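PDB 2IX4: 3-oxoacyl-[acyl-carrier-protein] synthase, mitochondrial from Arabidopsis thaliana, which catalyses the condensing step of mitochondrial fatty acid synthesis, adding two carbons from malonyl-ACP to a growing acyl chain. Local coordinates for residues L298-A303 against T411-S416; N415-G418 against T422-S425. All coordinates share one frame; numbering follows the deposited sequence.

Interaction 1: L298-A303 against T411-S416; sequences LAMTRA and TAMSNS. With K (potassium ion), chain D.
Met300, on the inner side of helix 294-307, reaches strand 411-418 at two residues, Met413 and Asn415. Traced outward, its CB lies 4.0 Å from SD of Met413, and its CG has that same sulfur at 3.8 Å while also sitting 3.4 Å from OD1 of Asn415. The chain then bends at chi3 (-83°). SD receives a weak hydrogen bond from ND2 of Asn415, 3.3 Å long with 158° at the hydrogen, and CE ends beside the same amide nitrogen. The two side chains cross at about a right angle.

Met413 answers from the strand. Because its CG is anti to the backbone N (chi1 177°), the chain extends toward the helix before it turns, and its CE rests against Met300 O and lies 4.0 Å from Ala303 CB. The next two strand residues hold the potassium ion, through OG of Ser414 and O of Asn415, with Asn318, Ala319 and Glu368 among its other ligands. The strongest polar partner of Asn415 is Ser425, which bonds to its OD1. Methionine thus serves here both as apolar filling and, through sulfur, as a soft acceptor for a buried amide behind the metal site.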
loop_
_atom_site.group_PDB
_atom_site.type_symbol
_atom_site.label_atom_id
_atom_site.label_comp_id
_atom_site.label_asym_id
_atom_site.label_seq_id
_atom_site.Cartn_x
_atom_site.Cartn_y
_atom_site.Cartn_z
ATOM N N LEU A 298 16.545 10.324 11.333
ATOM C CA LEU A 298 15.892 11.212 10.373
ATOM C C LEU A 298 14.383 11.279 10.581
ATOM O O LEU A 298 13.808 12.362 10.598
ATOM C CB LEU A 298 16.215 10.792 8.936
ATOM C CG LEU A 298 17.602 11.159 8.399
ATOM C CD1 LEU A 298 17.826 10.534 7.029
ATOM C CD2 LEU A 298 17.777 12.674 8.332
ATOM N N ALA A 299 13.757 10.120 10.760
ATOM C CA ALA A 299 12.309 10.040 10.943
ATOM C C ALA A 299 11.845 10.791 12.192
ATOM O O ALA A 299 10.849 11.520 12.152
ATOM C CB ALA A 299 11.863 8.582 10.993
ATOM N N MET A 300 12.571 10.604 13.293
ATOM C CA MET A 300 12.273 11.279 14.560
ATOM C C MET A 300 12.530 12.786 14.479
ATOM O O MET A 300 11.718 13.590 14.946
ATOM C CB MET A 300 13.081 10.656 15.705
ATOM C CG MET A 300 12.610 9.266 16.116
ATOM S SD MET A 300 13.384 8.668 17.631
ATOM C CE MET A 300 14.937 8.022 17.009
ATOM N N THR A 301 13.661 13.157 13.883
ATOM C CA THR A 301 14.024 14.558 13.699
ATOM C C THR A 301 12.995 15.308 12.849
ATOM O O THR A 301 12.636 16.452 13.157
ATOM C CB THR A 301 15.429 14.680 13.066
ATOM O OG1 THR A 301 16.378 14.044 13.927
ATOM C CG2 THR A 301 15.826 16.134 12.887
ATOM N N ARG A 302 12.517 14.650 11.796
ATOM C CA ARG A 302 11.547 15.241 10.875
ATOM C C ARG A 302 10.185 15.472 11.521
ATOM O O ARG A 302 9.553 16.500 11.281
ATOM C CB ARG A 302 11.429 14.401 9.602
ATOM C CG ARG A 302 12.571 14.672 8.624
ATOM C CD ARG A 302 12.813 13.523 7.666
ATOM N NE ARG A 302 13.994 13.772 6.836
ATOM C CZ ARG A 302 14.437 12.962 5.877
ATOM N NH1 ARG A 302 13.802 11.828 5.604
ATOM N NH2 ARG A 302 15.524 13.288 5.185
ATOM N N ALA A 303 9.748 14.523 12.348
ATOM C CA ALA A 303 8.503 14.663 13.105
ATOM C C ALA A 303 8.590 15.821 14.106
ATOM O O ALA A 303 7.644 16.597 14.246
ATOM C CB ALA A 303 8.161 13.357 13.814
ATOM N N THR A 411 3.319 15.320 25.283
ATOM C CA THR A 411 3.787 14.941 23.954
ATOM C C THR A 411 4.190 13.464 23.926
ATOM O O THR A 411 4.876 12.984 24.831
ATOM C CB THR A 411 4.992 15.798 23.512
ATOM O OG1 THR A 411 5.969 15.812 24.553
ATOM C CG2 THR A 411 4.564 17.231 23.217
ATOM N N ALA A 412 3.755 12.755 22.887
ATOM C CA ALA A 412 4.084 11.340 22.714
ATOM C C ALA A 412 4.462 11.046 21.268
ATOM O O ALA A 412 3.730 11.404 20.346
ATOM C CB ALA A 412 2.922 10.458 23.152
ATOM N N MET A 413 5.611 10.400 21.083
ATOM C CA MET A 413 6.113 10.041 19.759
ATOM C C MET A 413 6.134 8.522 19.593
ATOM O O MET A 413 6.498 7.797 20.519
ATOM C CB MET A 413 7.513 10.633 19.545
ATOM C CG MET A 413 8.177 10.266 18.220
ATOM S SD MET A 413 9.845 10.939 18.045
ATOM C CE MET A 413 9.482 12.613 17.526
ATOM N N SER A 414 5.743 8.049 18.411
ATOM C CA SER A 414 5.696 6.618 18.118
ATOM C C SER A 414 6.459 6.277 16.836
ATOM O O SER A 414 6.133 6.777 15.760
ATOM C CB SER A 414 4.240 6.147 18.017
ATOM O OG SER A 414 4.171 4.735 17.875
ATOM N N ASN A 415 7.476 5.426 16.968
ATOM C CA ASN A 415 8.301 4.984 15.841
ATOM C C ASN A 415 7.795 3.677 15.231
ATOM O O ASN A 415 7.393 2.765 15.963
ATOM C CB ASN A 415 9.744 4.781 16.294
ATOM C CG ASN A 415 10.414 6.067 16.735
ATOM O OD1 ASN A 415 9.951 7.165 16.428
ATOM N ND2 ASN A 415 11.525 5.934 17.451
ATOM N N SER A 416 7.817 3.588 13.904
ATOM C CA SER A 416 7.497 2.347 13.190
ATOM C C SER A 416 8.441 2.168 12.007
ATOM O O SER A 416 8.496 3.022 11.122
ATOM C CB SER A 416 6.053 2.356 12.698
ATOM O OG SER A 416 5.153 2.611 13.758
HETATM K K K D . 5.982 2.398 18.139
#

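Interaction 2: N415-G418 against T422-S425; sequences NSFG and TNAS. With K (potassium ion), chain D.
The Phe417 ring and the Asn423 amide are neighbours in a non-hydrogen-bonded pair of the hairpin, their planes 90° apart. The amide approaches the ring obliquely through its oxygen: Asn423 OD1 lies 3.1 Å from CD1 of Phe417 and close to CB as well. The amide's other end points elsewhere, ND2 bonding to Asp282 and Ser280, while the phenyl ring also meets the ring of His320, a predicted active-site residue.

The second amide on this side of the sheet, that of Asn415, faces Ser425. With chi1 at -158°, Ser425 OG swings away from its own backbone N and donates to Asn415 OD1 over 2.7 Å, nearly along the C=O axis (164°). Asn415 ND2 bonds to Glu331, so oxygen and nitrogen are gripped separately; replacing Asn415 with a leucine would probably leave the Ser425 hydroxyl without its acceptor and Glu331 without this donor.

Backbone bonds alternate with these side-chain pairs: Ser416 and Ala424, between them, exchange two, N to O and O to N, each 2.9 Å long, and, beyond Phe417, Gly418 N donates to Thr422 O over 2.8 Å. That carbonyl also receives a CA-H...O contact from Phe417. On the opposite face Ser416 and Ala424 pack on helix 181-195, and Thr422 OG1 bonds to Asn172 of the second subunit. Gly418, at the turn end, touches the bound hexanoic acid; a side chain there would come close to the methyl CG2 of Thr422.

The Asn415 amide, the Ser425 hydroxyl and the ladder N-H and C=O groups named here are therefore paired, and the carbonyl of Asn415 remains turned to the potassium ion, 2.6 Å away. Just two residues of strand, Ser416 and Phe417, thus separate this potassium ligand from Gly418 at the acyl pocket.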
loop_
_atom_site.group_PDB
_atom_site.type_symbol
_atom_site.label_atom_id
_atom_site.label_comp_id
_atom_site.label_asym_id
_atom_site.label_seq_id
_atom_site.Cartn_x
_atom_site.Cartn_y
_atom_site.Cartn_z
ATOM N N ASN A 415 7.476 5.426 16.968
ATOM C CA ASN A 415 8.301 4.984 15.841
ATOM C C ASN A 415 7.795 3.677 15.231
ATOM O O ASN A 415 7.393 2.765 15.963
ATOM C CB ASN A 415 9.744 4.781 16.294
ATOM C CG ASN A 415 10.414 6.067 16.735
ATOM O OD1 ASN A 415 9.951 7.165 16.428
ATOM N ND2 ASN A 415 11.525 5.934 17.451
ATOM N N SER A 416 7.817 3.588 13.904
ATOM C CA SER A 416 7.497 2.347 13.190
ATOM C C SER A 416 8.441 2.168 12.007
ATOM O O SER A 416 8.496 3.022 11.122
ATOM C CB SER A 416 6.053 2.356 12.698
ATOM O OG SER A 416 5.153 2.611 13.758
ATOM N N PHE A 417 9.180 1.060 12.004
ATOM C CA PHE A 417 10.140 0.760 10.938
ATOM C C PHE A 417 9.779 -0.548 10.229
ATOM O O PHE A 417 9.303 -1.490 10.861
ATOM C CB PHE A 417 11.570 0.672 11.498
ATOM C CG PHE A 417 11.906 1.737 12.520
ATOM C CD1 PHE A 417 11.665 3.090 12.266
ATOM C CD2 PHE A 417 12.490 1.384 13.732
ATOM C CE1 PHE A 417 11.989 4.065 13.209
ATOM C CE2 PHE A 417 12.818 2.351 14.678
ATOM C CZ PHE A 417 12.565 3.691 14.418
ATOM N N GLY A 418 10.004 -0.608 8.918
ATOM C CA GLY A 418 9.642 -1.792 8.138
ATOM C C GLY A 418 10.728 -2.297 7.206
ATOM O O GLY A 418 11.733 -1.618 6.980
ATOM N N THR A 422 12.003 1.347 5.434
ATOM C CA THR A 422 10.974 2.381 5.459
ATOM C C THR A 422 10.648 2.781 6.899
ATOM O O THR A 422 10.289 1.934 7.717
ATOM C CB THR A 422 9.690 1.940 4.685
ATOM O OG1 THR A 422 8.663 2.929 4.840
ATOM C CG2 THR A 422 9.165 0.581 5.174
ATOM N N ASN A 423 10.787 4.071 7.199
ATOM C CA ASN A 423 10.624 4.580 8.563
ATOM C C ASN A 423 9.564 5.651 8.677
ATOM O O ASN A 423 9.476 6.541 7.834
ATOM C CB ASN A 423 11.942 5.149 9.087
ATOM C CG ASN A 423 13.075 4.164 8.988
ATOM O OD1 ASN A 423 12.967 3.033 9.459
ATOM N ND2 ASN A 423 14.173 4.585 8.375
ATOM N N ALA A 424 8.769 5.560 9.736
ATOM C CA ALA A 424 7.814 6.601 10.079
ATOM C C ALA A 424 7.884 6.910 11.568
ATOM O O ALA A 424 8.163 6.030 12.387
ATOM C CB ALA A 424 6.406 6.191 9.684
ATOM N N SER A 425 7.645 8.171 11.904
ATOM C CA SER A 425 7.570 8.602 13.287
ATOM C C SER A 425 6.377 9.539 13.430
ATOM O O SER A 425 6.305 10.568 12.759
ATOM C CB SER A 425 8.869 9.294 13.697
ATOM O OG SER A 425 9.036 9.272 15.100
HETATM K K K D . 5.982 2.398 18.139
#

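Interactions 1 and 2 have centres about 9 Å apart and share Asn415 and Ser416 on strand 411-418. Along the chain, helix 294-307 comes first; more than a hundred residues later strand 411-418 enters, and a short turn returns it as strand 422-429. The two strands are neighbours in the mixed sheet, and the helix packs against both: Ala299 O and Ala303 CB pack on Ser425, which also touches Met300 and Met413. Helix packing and strand pairing thus converge on one segment of this thiolase-like fold. That segment supplies potassium ligands and continues to Gly418 at the hexanoic acid, linking the fold's interior to the substrate pocket.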